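Local atomic coordinates of borrelidin polyketide synthase, type I (PDB entry 6OBT), a protein that probably catalyses the dehydration of beta-hydroxyacyl intermediates to enoyl intermediates during borrelidin polyketide assembly, as a polyketide synthase dehydratase domain. Residues H191-L199 / H227-S237; A205-L215 / V268-Q278. All blocks are in the same frame, centred on the assembly; numbering follows the deposited sequence.

Contact 1: H191-L199 / H227-S237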
loop_
_atom_site.group_PDB
_atom_site.type_symbol
_atom_site.label_atom_id
_atom_site.label_comp_id
_atom_site.label_asym_id
_atom_site.label_seq_id
_atom_site.Cartn_x
_atom_site.Cartn_y
_atom_site.Cartn_z
ATOM N N HIS A 191 -22.248 0.646 27.021
ATOM C CA HIS A 191 -23.001 1.880 26.797
ATOM C C HIS A 191 -23.159 2.068 25.292
ATOM O O HIS A 191 -22.267 2.600 24.626
ATOM C CB HIS A 191 -22.302 3.073 27.449
ATOM C CG HIS A 191 -22.398 3.099 28.947
ATOM N ND1 HIS A 191 -21.667 2.259 29.761
ATOM C CD2 HIS A 191 -23.128 3.881 29.779
ATOM C CE1 HIS A 191 -21.945 2.518 31.025
ATOM N NE2 HIS A 191 -22.830 3.497 31.065
ATOM N N TYR A 192 -24.304 1.633 24.756
ATOM C CA TYR A 192 -24.584 1.707 23.324
ATOM C C TYR A 192 -25.207 3.057 22.989
ATOM O O TYR A 192 -26.223 3.437 23.567
ATOM C CB TYR A 192 -25.500 0.566 22.876
ATOM C CG TYR A 192 -24.795 -0.770 22.848
ATOM C CD1 TYR A 192 -23.807 -1.043 21.910
ATOM C CD2 TYR A 192 -25.061 -1.724 23.817
ATOM C CE1 TYR A 192 -23.144 -2.262 21.902
ATOM C CE2 TYR A 192 -24.410 -2.936 23.821
ATOM C CZ TYR A 192 -23.447 -3.197 22.887
ATOM O OH TYR A 192 -22.806 -4.416 22.926
ATOM N N GLY A 193 -24.595 3.779 22.058
ATOM C CA GLY A 193 -25.082 5.084 21.688
ATOM C C GLY A 193 -26.108 5.018 20.572
ATOM O O GLY A 193 -26.489 3.939 20.110
ATOM N N PRO A 194 -26.573 6.189 20.123
ATOM C CA PRO A 194 -27.667 6.226 19.130
ATOM C C PRO A 194 -27.490 5.311 17.932
ATOM O O PRO A 194 -28.426 4.602 17.552
ATOM C CB PRO A 194 -27.684 7.703 18.718
ATOM C CG PRO A 194 -27.200 8.430 19.922
ATOM C CD PRO A 194 -26.175 7.537 20.567
ATOM N N GLN A 195 -26.309 5.304 17.313
ATOM C CA GLN A 195 -26.150 4.527 16.089
ATOM C C GLN A 195 -26.157 3.024 16.327
ATOM O O GLN A 195 -26.287 2.264 15.359
ATOM C CB GLN A 195 -24.856 4.933 15.383
ATOM C CG GLN A 195 -24.989 6.208 14.585
ATOM C CD GLN A 195 -25.464 5.970 13.169
ATOM O OE1 GLN A 195 -26.137 4.977 12.874
ATOM N NE2 GLN A 195 -25.126 6.890 12.282
ATOM N N PHE A 196 -26.008 2.575 17.579
ATOM C CA PHE A 196 -25.990 1.151 17.881
ATOM C C PHE A 196 -27.271 0.658 18.545
ATOM O O PHE A 196 -27.457 -0.558 18.655
ATOM C CB PHE A 196 -24.786 0.802 18.779
ATOM C CG PHE A 196 -23.454 0.775 18.033
ATOM C CD1 PHE A 196 -22.855 -0.426 17.698
ATOM C CD2 PHE A 196 -22.810 1.955 17.697
ATOM C CE1 PHE A 196 -21.639 -0.462 17.010
ATOM C CE2 PHE A 196 -21.572 1.936 17.010
ATOM C CZ PHE A 196 -21.004 0.714 16.658
ATOM N N ARG A 197 -28.167 1.555 18.968
ATOM C CA ARG A 197 -29.401 1.147 19.654
ATOM C C ARG A 197 -30.455 0.790 18.607
ATOM O O ARG A 197 -31.437 1.502 18.371
ATOM C CB ARG A 197 -29.907 2.230 20.595
ATOM C CG ARG A 197 -28.932 2.567 21.729
ATOM C CD ARG A 197 -29.573 3.378 22.845
ATOM N NE ARG A 197 -29.984 4.725 22.448
ATOM C CZ ARG A 197 -29.324 5.841 22.754
ATOM N NH1 ARG A 197 -28.196 5.785 23.453
ATOM N NH2 ARG A 197 -29.791 7.020 22.357
ATOM N N CYS A 198 -30.247 -0.374 18.011
ATOM C CA CYS A 198 -31.002 -0.796 16.846
ATOM C C CYS A 198 -32.063 -1.826 17.164
ATOM O O CYS A 198 -32.945 -2.054 16.331
ATOM C CB CYS A 198 -30.060 -1.380 15.803
ATOM S SG CYS A 198 -29.037 -0.102 15.050
ATOM N N LEU A 199 -31.988 -2.473 18.322
ATOM C CA LEU A 199 -32.988 -3.476 18.665
ATOM C C LEU A 199 -34.349 -2.821 18.894
ATOM O O LEU A 199 -34.473 -1.896 19.702
ATOM C CB LEU A 199 -32.561 -4.248 19.914
ATOM C CG LEU A 199 -33.667 -5.181 20.433
ATOM C CD1 LEU A 199 -34.068 -6.205 19.380
ATOM C CD2 LEU A 199 -33.230 -5.882 21.699
ATOM N N HIS A 227 -23.639 -2.117 7.707
ATOM C CA HIS A 227 -23.189 -1.058 8.610
ATOM C C HIS A 227 -22.823 -1.632 9.979
ATOM O O HIS A 227 -23.615 -2.398 10.559
ATOM C CB HIS A 227 -24.281 0.001 8.788
ATOM C CG HIS A 227 -23.805 1.264 9.435
ATOM N ND1 HIS A 227 -23.625 1.383 10.798
ATOM C CD2 HIS A 227 -23.479 2.468 8.903
ATOM C CE1 HIS A 227 -23.196 2.604 11.077
ATOM N NE2 HIS A 227 -23.100 3.284 9.944
ATOM N N PRO A 228 -21.664 -1.264 10.542
ATOM C CA PRO A 228 -21.248 -1.838 11.839
ATOM C C PRO A 228 -22.269 -1.728 12.958
ATOM O O PRO A 228 -22.330 -2.621 13.815
ATOM C CB PRO A 228 -19.970 -1.048 12.157
ATOM C CG PRO A 228 -19.381 -0.785 10.799
ATOM C CD PRO A 228 -20.564 -0.525 9.889
ATOM N N GLY A 229 -23.048 -0.647 13.009
ATOM C CA GLY A 229 -23.987 -0.504 14.111
ATOM C C GLY A 229 -25.113 -1.509 14.028
ATOM O O GLY A 229 -25.625 -1.975 15.055
ATOM N N LEU A 230 -25.510 -1.855 12.809
ATOM C CA LEU A 230 -26.554 -2.851 12.610
ATOM C C LEU A 230 -25.983 -4.257 12.739
ATOM O O LEU A 230 -26.581 -5.120 13.390
ATOM C CB LEU A 230 -27.196 -2.636 11.245
ATOM C CG LEU A 230 -28.316 -3.579 10.840
ATOM C CD1 LEU A 230 -29.424 -3.474 11.862
ATOM C CD2 LEU A 230 -28.825 -3.215 9.480
ATOM N N PHE A 231 -24.804 -4.483 12.147
ATOM C CA PHE A 231 -24.071 -5.724 12.366
ATOM C C PHE A 231 -23.885 -5.995 13.864
ATOM O O PHE A 231 -24.107 -7.119 14.336
ATOM C CB PHE A 231 -22.719 -5.623 11.631
ATOM C CG PHE A 231 -22.102 -6.947 11.230
ATOM C CD1 PHE A 231 -21.202 -6.998 10.174
ATOM C CD2 PHE A 231 -22.366 -8.111 11.931
ATOM C CE1 PHE A 231 -20.606 -8.187 9.795
ATOM C CE2 PHE A 231 -21.774 -9.300 11.564
ATOM C CZ PHE A 231 -20.886 -9.339 10.504
ATOM N N ASP A 232 -23.486 -4.973 14.639
ATOM C CA ASP A 232 -23.245 -5.211 16.057
ATOM C C ASP A 232 -24.545 -5.497 16.806
ATOM O O ASP A 232 -24.583 -6.345 17.711
ATOM C CB ASP A 232 -22.537 -4.012 16.696
ATOM C CG ASP A 232 -22.221 -4.249 18.142
ATOM O OD1 ASP A 232 -22.833 -3.591 19.025
ATOM O OD2 ASP A 232 -21.382 -5.135 18.400
ATOM N N ALA A 233 -25.614 -4.785 16.463
ATOM C CA ALA A 233 -26.881 -5.030 17.150
ATOM C C ALA A 233 -27.434 -6.414 16.824
ATOM O O ALA A 233 -28.133 -7.009 17.656
ATOM C CB ALA A 233 -27.883 -3.944 16.789
ATOM N N ALA A 234 -27.110 -6.954 15.643
ATOM C CA ALA A 234 -27.479 -8.332 15.319
ATOM C C ALA A 234 -26.872 -9.303 16.324
ATOM O O ALA A 234 -27.535 -10.247 16.777
ATOM C CB ALA A 234 -27.030 -8.681 13.899
ATOM N N VAL A 235 -25.615 -9.065 16.696
ATOM C CA VAL A 235 -24.892 -9.921 17.633
ATOM C C VAL A 235 -25.273 -9.613 19.073
ATOM O O VAL A 235 -25.471 -10.530 19.879
ATOM C CB VAL A 235 -23.373 -9.771 17.410
ATOM C CG1 VAL A 235 -22.614 -10.517 18.495
ATOM C CG2 VAL A 235 -22.996 -10.292 16.034
ATOM N N HIS A 236 -25.350 -8.332 19.451
ATOM C CA HIS A 236 -25.562 -8.052 20.863
ATOM C C HIS A 236 -27.012 -8.262 21.290
ATOM O O HIS A 236 -27.305 -8.254 22.488
ATOM C CB HIS A 236 -25.047 -6.641 21.234
ATOM C CG HIS A 236 -25.888 -5.489 20.759
ATOM N ND1 HIS A 236 -25.330 -4.378 20.164
ATOM C CD2 HIS A 236 -27.213 -5.222 20.880
ATOM C CE1 HIS A 236 -26.278 -3.498 19.894
ATOM N NE2 HIS A 236 -27.433 -3.987 20.315
ATOM N N SER A 237 -27.911 -8.517 20.342
ATOM C CA SER A 237 -29.287 -8.838 20.705
ATOM C C SER A 237 -29.403 -10.196 21.383
ATOM O O SER A 237 -30.422 -10.471 22.027
ATOM C CB SER A 237 -30.163 -8.783 19.456
ATOM O OG SER A 237 -30.377 -7.429 19.099
HETATM O O HOH W 1 -20.666 -5.444 21.178
#
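Y192 and F196 are the two aromatic ends of the YGPxF sequence motif of polyketide synthase dehydratases; Y192 packs on D232 and H236, and F196 on D232 and G229. D232 and H236 match the family's DxxxQ/H motif on helix 228-236. This helix is the central one of the second hotdog in the double-hotdog fold. In relatives the aspartate of this motif belongs to the active site. Here the F196 ring also meets the ring of H73, consistent with the same pocket.

Within the helix, H236 ND1 donates to D232 OD1 at 2.9 Å with an N-H...O angle of 156°. The acceptor lies in the imidazole plane but is met from above the carboxylate plane. H236 reaches back to the residue one turn earlier because its CG sits between the backbone N and carbonyl carbon (chi1 74°). The Y192 ring lies over one imidazole face, sliding past it with the planes 36° apart, too oblique for a stack. A water bridges Y192 and D232, 2.9 Å from Y192 OH and donating to D232 OD2, also at 2.9 Å. D232 OD1 is further enclosed by Y192 CE1 at 3.2 Å and, at the edge of the F196 ring, by F196 CD1 at 3.4 Å.

At the start of the helix, G229 CA makes a CH-pi contact over the F196 face, 3.9 Å from the ring centroid. H227 N-caps this end, its ND1 accepting from G229 N. Y182 OH hydrogen-bonds H236 NE2, fixing the ring's other nitrogen, while F196 O approaches the imidazole edge 3.4 Å from H236 CE1.

Contact 2: A205-L215 / V268-Q278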
loop_
_atom_site.group_PDB
_atom_site.type_symbol
_atom_site.label_atom_id
_atom_site.label_comp_id
_atom_site.label_asym_id
_atom_site.label_seq_id
_atom_site.Cartn_x
_atom_site.Cartn_y
_atom_site.Cartn_z
ATOM N N ALA A 205 -38.834 -17.869 20.233
ATOM C CA ALA A 205 -39.428 -18.792 19.269
ATOM C C ALA A 205 -38.877 -20.180 19.568
ATOM O O ALA A 205 -37.779 -20.523 19.118
ATOM C CB ALA A 205 -39.112 -18.362 17.836
ATOM N N GLY A 206 -39.629 -20.974 20.317
ATOM C CA GLY A 206 -39.104 -22.254 20.758
ATOM C C GLY A 206 -37.846 -22.025 21.572
ATOM O O GLY A 206 -37.846 -21.270 22.552
ATOM N N GLU A 207 -36.746 -22.653 21.159
ATOM C CA GLU A 207 -35.460 -22.454 21.818
ATOM C C GLU A 207 -34.625 -21.371 21.157
ATOM O O GLU A 207 -33.508 -21.106 21.614
ATOM C CB GLU A 207 -34.667 -23.768 21.856
ATOM C CG GLU A 207 -34.970 -24.663 23.070
ATOM C CD GLU A 207 -34.120 -24.322 24.290
ATOM O OE1 GLU A 207 -34.470 -23.370 25.021
ATOM O OE2 GLU A 207 -33.104 -25.013 24.522
ATOM N N ASP A 208 -35.137 -20.740 20.105
ATOM C CA ASP A 208 -34.418 -19.695 19.394
ATOM C C ASP A 208 -34.896 -18.307 19.801
ATOM O O ASP A 208 -35.996 -18.114 20.325
ATOM C CB ASP A 208 -34.573 -19.850 17.881
ATOM C CG ASP A 208 -33.980 -21.130 17.364
ATOM O OD1 ASP A 208 -33.209 -21.774 18.104
ATOM O OD2 ASP A 208 -34.282 -21.492 16.207
ATOM N N LEU A 209 -34.033 -17.333 19.529
ATOM C CA LEU A 209 -34.328 -15.918 19.666
ATOM C C LEU A 209 -34.587 -15.312 18.289
ATOM O O LEU A 209 -33.806 -15.543 17.360
ATOM C CB LEU A 209 -33.132 -15.232 20.324
ATOM C CG LEU A 209 -33.208 -13.799 20.800
ATOM C CD1 LEU A 209 -33.827 -13.799 22.179
ATOM C CD2 LEU A 209 -31.792 -13.261 20.829
ATOM N N VAL A 210 -35.672 -14.543 18.150
ATOM C CA VAL A 210 -35.890 -13.769 16.930
ATOM C C VAL A 210 -36.117 -12.308 17.291
ATOM O O VAL A 210 -36.668 -11.985 18.348
ATOM C CB VAL A 210 -37.046 -14.305 16.048
ATOM C CG1 VAL A 210 -36.743 -15.723 15.594
ATOM C CG2 VAL A 210 -38.403 -14.242 16.794
ATOM N N ALA A 211 -35.673 -11.420 16.398
ATOM C CA ALA A 211 -35.660 -9.995 16.687
ATOM C C ALA A 211 -35.775 -9.185 15.402
ATOM O O ALA A 211 -35.296 -9.598 14.339
ATOM C CB ALA A 211 -34.380 -9.595 17.433
ATOM N N GLU A 212 -36.419 -8.022 15.526
ATOM C CA GLU A 212 -36.375 -6.963 14.524
ATOM C C GLU A 212 -35.357 -5.923 14.973
ATOM O O GLU A 212 -35.431 -5.431 16.103
ATOM C CB GLU A 212 -37.750 -6.309 14.339
ATOM C CG GLU A 212 -38.704 -7.134 13.505
ATOM C CD GLU A 212 -40.125 -6.596 13.522
ATOM O OE1 GLU A 212 -41.033 -7.330 13.082
ATOM O OE2 GLU A 212 -40.331 -5.443 13.965
ATOM N N ILE A 213 -34.405 -5.608 14.094
ATOM C CA ILE A 213 -33.285 -4.717 14.394
ATOM C C ILE A 213 -33.132 -3.753 13.222
ATOM O O ILE A 213 -33.109 -4.192 12.068
ATOM C CB ILE A 213 -31.989 -5.525 14.606
ATOM C CG1 ILE A 213 -32.207 -6.637 15.642
ATOM C CG2 ILE A 213 -30.860 -4.625 15.061
ATOM C CD1 ILE A 213 -31.102 -7.676 15.700
ATOM N N SER A 214 -33.034 -2.447 13.499
ATOM C CA SER A 214 -32.919 -1.498 12.392
ATOM C C SER A 214 -32.140 -0.245 12.790
ATOM O O SER A 214 -32.132 0.160 13.953
ATOM C CB SER A 214 -34.298 -1.116 11.844
ATOM O OG SER A 214 -35.130 -0.560 12.836
ATOM N N LEU A 215 -31.494 0.369 11.795
ATOM C CA LEU A 215 -30.685 1.563 12.020
ATOM C C LEU A 215 -31.584 2.781 12.250
ATOM O O LEU A 215 -32.745 2.800 11.819
ATOM C CB LEU A 215 -29.760 1.804 10.820
ATOM C CG LEU A 215 -28.560 0.863 10.712
ATOM C CD1 LEU A 215 -28.012 0.794 9.282
ATOM C CD2 LEU A 215 -27.487 1.315 11.693
ATOM N N VAL A 268 -28.469 -2.919 3.356
ATOM C CA VAL A 268 -29.641 -3.218 4.178
ATOM C C VAL A 268 -29.634 -2.351 5.431
ATOM O O VAL A 268 -28.604 -2.210 6.103
ATOM C CB VAL A 268 -29.667 -4.714 4.532
ATOM C CG1 VAL A 268 -30.868 -5.050 5.364
ATOM C CG2 VAL A 268 -29.639 -5.560 3.259
ATOM N N THR A 269 -30.795 -1.772 5.769
ATOM C CA THR A 269 -30.899 -0.923 6.951
ATOM C C THR A 269 -31.787 -1.504 8.043
ATOM O O THR A 269 -31.835 -0.938 9.141
ATOM C CB THR A 269 -31.441 0.467 6.576
ATOM O OG1 THR A 269 -32.756 0.333 6.023
ATOM C CG2 THR A 269 -30.538 1.169 5.565
ATOM N N SER A 270 -32.498 -2.601 7.775
ATOM C CA SER A 270 -33.393 -3.208 8.750
ATOM C C SER A 270 -33.383 -4.718 8.568
ATOM O O SER A 270 -33.482 -5.207 7.439
ATOM C CB SER A 270 -34.821 -2.671 8.608
ATOM O OG SER A 270 -35.709 -3.388 9.447
ATOM N N LEU A 271 -33.286 -5.454 9.680
ATOM C CA LEU A 271 -33.104 -6.899 9.622
ATOM C C LEU A 271 -34.135 -7.638 10.468
ATOM O O LEU A 271 -34.590 -7.145 11.504
ATOM C CB LEU A 271 -31.738 -7.330 10.118
ATOM C CG LEU A 271 -30.543 -6.830 9.319
ATOM C CD1 LEU A 271 -29.306 -7.069 10.161
ATOM C CD2 LEU A 271 -30.470 -7.564 8.003
ATOM N N ARG A 272 -34.463 -8.847 10.010
ATOM C CA ARG A 272 -35.118 -9.877 10.812
ATOM C C ARG A 272 -34.090 -10.961 11.110
ATOM O O ARG A 272 -33.420 -11.452 10.191
ATOM C CB ARG A 272 -36.332 -10.444 10.067
ATOM C CG ARG A 272 -37.341 -9.363 9.817
ATOM C CD ARG A 272 -38.446 -9.737 8.845
ATOM N NE ARG A 272 -39.428 -8.658 8.810
ATOM C CZ ARG A 272 -40.624 -8.747 8.239
ATOM N NH1 ARG A 272 -41.451 -7.710 8.262
ATOM N NH2 ARG A 272 -40.987 -9.868 7.639
ATOM N N VAL A 273 -33.917 -11.285 12.390
ATOM C CA VAL A 273 -32.769 -12.049 12.862
ATOM C C VAL A 273 -33.257 -13.273 13.623
ATOM O O VAL A 273 -34.218 -13.191 14.394
ATOM C CB VAL A 273 -31.855 -11.169 13.741
ATOM C CG1 VAL A 273 -30.617 -11.930 14.178
ATOM C CG2 VAL A 273 -31.455 -9.912 12.982
ATOM N N ARG A 274 -32.597 -14.409 13.403
ATOM C CA ARG A 274 -32.890 -15.639 14.130
ATOM C C ARG A 274 -31.593 -16.192 14.680
ATOM O O ARG A 274 -30.664 -16.463 13.912
ATOM C CB ARG A 274 -33.564 -16.699 13.243
ATOM C CG ARG A 274 -33.718 -18.035 14.013
ATOM C CD ARG A 274 -34.509 -19.074 13.235
ATOM N NE ARG A 274 -35.944 -18.858 13.357
ATOM C CZ ARG A 274 -36.753 -19.572 14.135
ATOM N NH1 ARG A 274 -36.270 -20.551 14.888
ATOM N NH2 ARG A 274 -38.054 -19.308 14.163
ATOM N N ILE A 275 -31.531 -16.360 16.002
ATOM C CA ILE A 275 -30.331 -16.808 16.701
ATOM C C ILE A 275 -30.623 -18.163 17.333
ATOM O O ILE A 275 -31.639 -18.328 18.020
ATOM C CB ILE A 275 -29.884 -15.791 17.773
ATOM C CG1 ILE A 275 -29.740 -14.394 17.157
ATOM C CG2 ILE A 275 -28.575 -16.236 18.444
ATOM C CD1 ILE A 275 -29.224 -13.344 18.130
ATOM N N ASP A 276 -29.725 -19.121 17.121
ATOM C CA ASP A 276 -29.853 -20.473 17.672
ATOM C C ASP A 276 -28.671 -20.759 18.587
ATOM O O ASP A 276 -27.559 -21.017 18.091
ATOM C CB ASP A 276 -29.924 -21.510 16.547
ATOM C CG ASP A 276 -29.780 -22.962 17.038
ATOM O OD1 ASP A 276 -29.713 -23.865 16.175
ATOM O OD2 ASP A 276 -29.748 -23.223 18.259
ATOM N N PRO A 277 -28.851 -20.764 19.909
ATOM C CA PRO A 277 -27.727 -21.044 20.815
ATOM C C PRO A 277 -27.293 -22.503 20.881
ATOM O O PRO A 277 -26.344 -22.807 21.612
ATOM C CB PRO A 277 -28.264 -20.574 22.179
ATOM C CG PRO A 277 -29.382 -19.632 21.855
ATOM C CD PRO A 277 -30.011 -20.211 20.624
ATOM N N GLN A 278 -27.935 -23.423 20.162
ATOM C CA GLN A 278 -27.475 -24.808 20.206
ATOM C C GLN A 278 -26.262 -25.037 19.315
ATOM O O GLN A 278 -25.590 -26.066 19.450
ATOM C CB GLN A 278 -28.606 -25.768 19.828
ATOM C CG GLN A 278 -29.530 -26.114 20.995
ATOM C CD GLN A 278 -28.848 -26.955 22.068
ATOM O OE1 GLN A 278 -28.052 -27.844 21.763
ATOM N NE2 GLN A 278 -29.162 -26.679 23.330
#
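L209, A211 and I213 pair with I275, V273 and L271 as the hydrogen-bonded pairs of an antiparallel ladder, part of the sheet of the second hotdog in this double-hotdog dehydratase. The strand directions differ by 160°, and each of these three pairs closes a reciprocal ring of two N-H...O bonds. The shortest are I275 N to L209 O at 2.8 Å and L271 N to I213 O at 2.7 Å. L215 N to T269 O, 3.0 Å, carries the ladder one bond further. The intervening residues V210 and E212 turn their backbone polar groups to strand 199-205, while R272 pairs with W285 of strand 281-286.

On the same face as V210, E212 OE1 is held by R201 and W168, and S270 OG by E287. On the opposite face, I213 CD1 packs on V273 CG2 at 3.5 Å.

Near the type II' turn from A205 to D208, the R274 chain bends at chi3 (-81°), which brings one guanidinium face against V210 CG1 and its NH1 to D208. The carboxylate and guanidinium planes stand 80° apart; this salt bridge, R274 NH1 to D208 OD2, is short at 2.6 Å but weak as a hydrogen bond, its N-H pointing off the line to the oxygen.

How the contacts relate
The centres of contacts 1 and 2 lie about 13 Å apart in the second hotdog, and their segments alternate along the chain: 191-199, 205-215, 227-237, then 268-278. Strand 208-214 is thus followed by helix 228-236, which packs against the sheet to which strand 270-276 also belongs. I213 belongs to both surroundings: it pairs with L271 in contact 2, while its side chain meets L230 and A233 of the helix, and its CG2 lies 3.4 Å from C198 CB. C198 O and S214 N, 2.9 Å apart, probably hydrogen-bond. The sheet therefore backs the helix that carries the family motif, whose D232 and H236 contact the 191-199 segment.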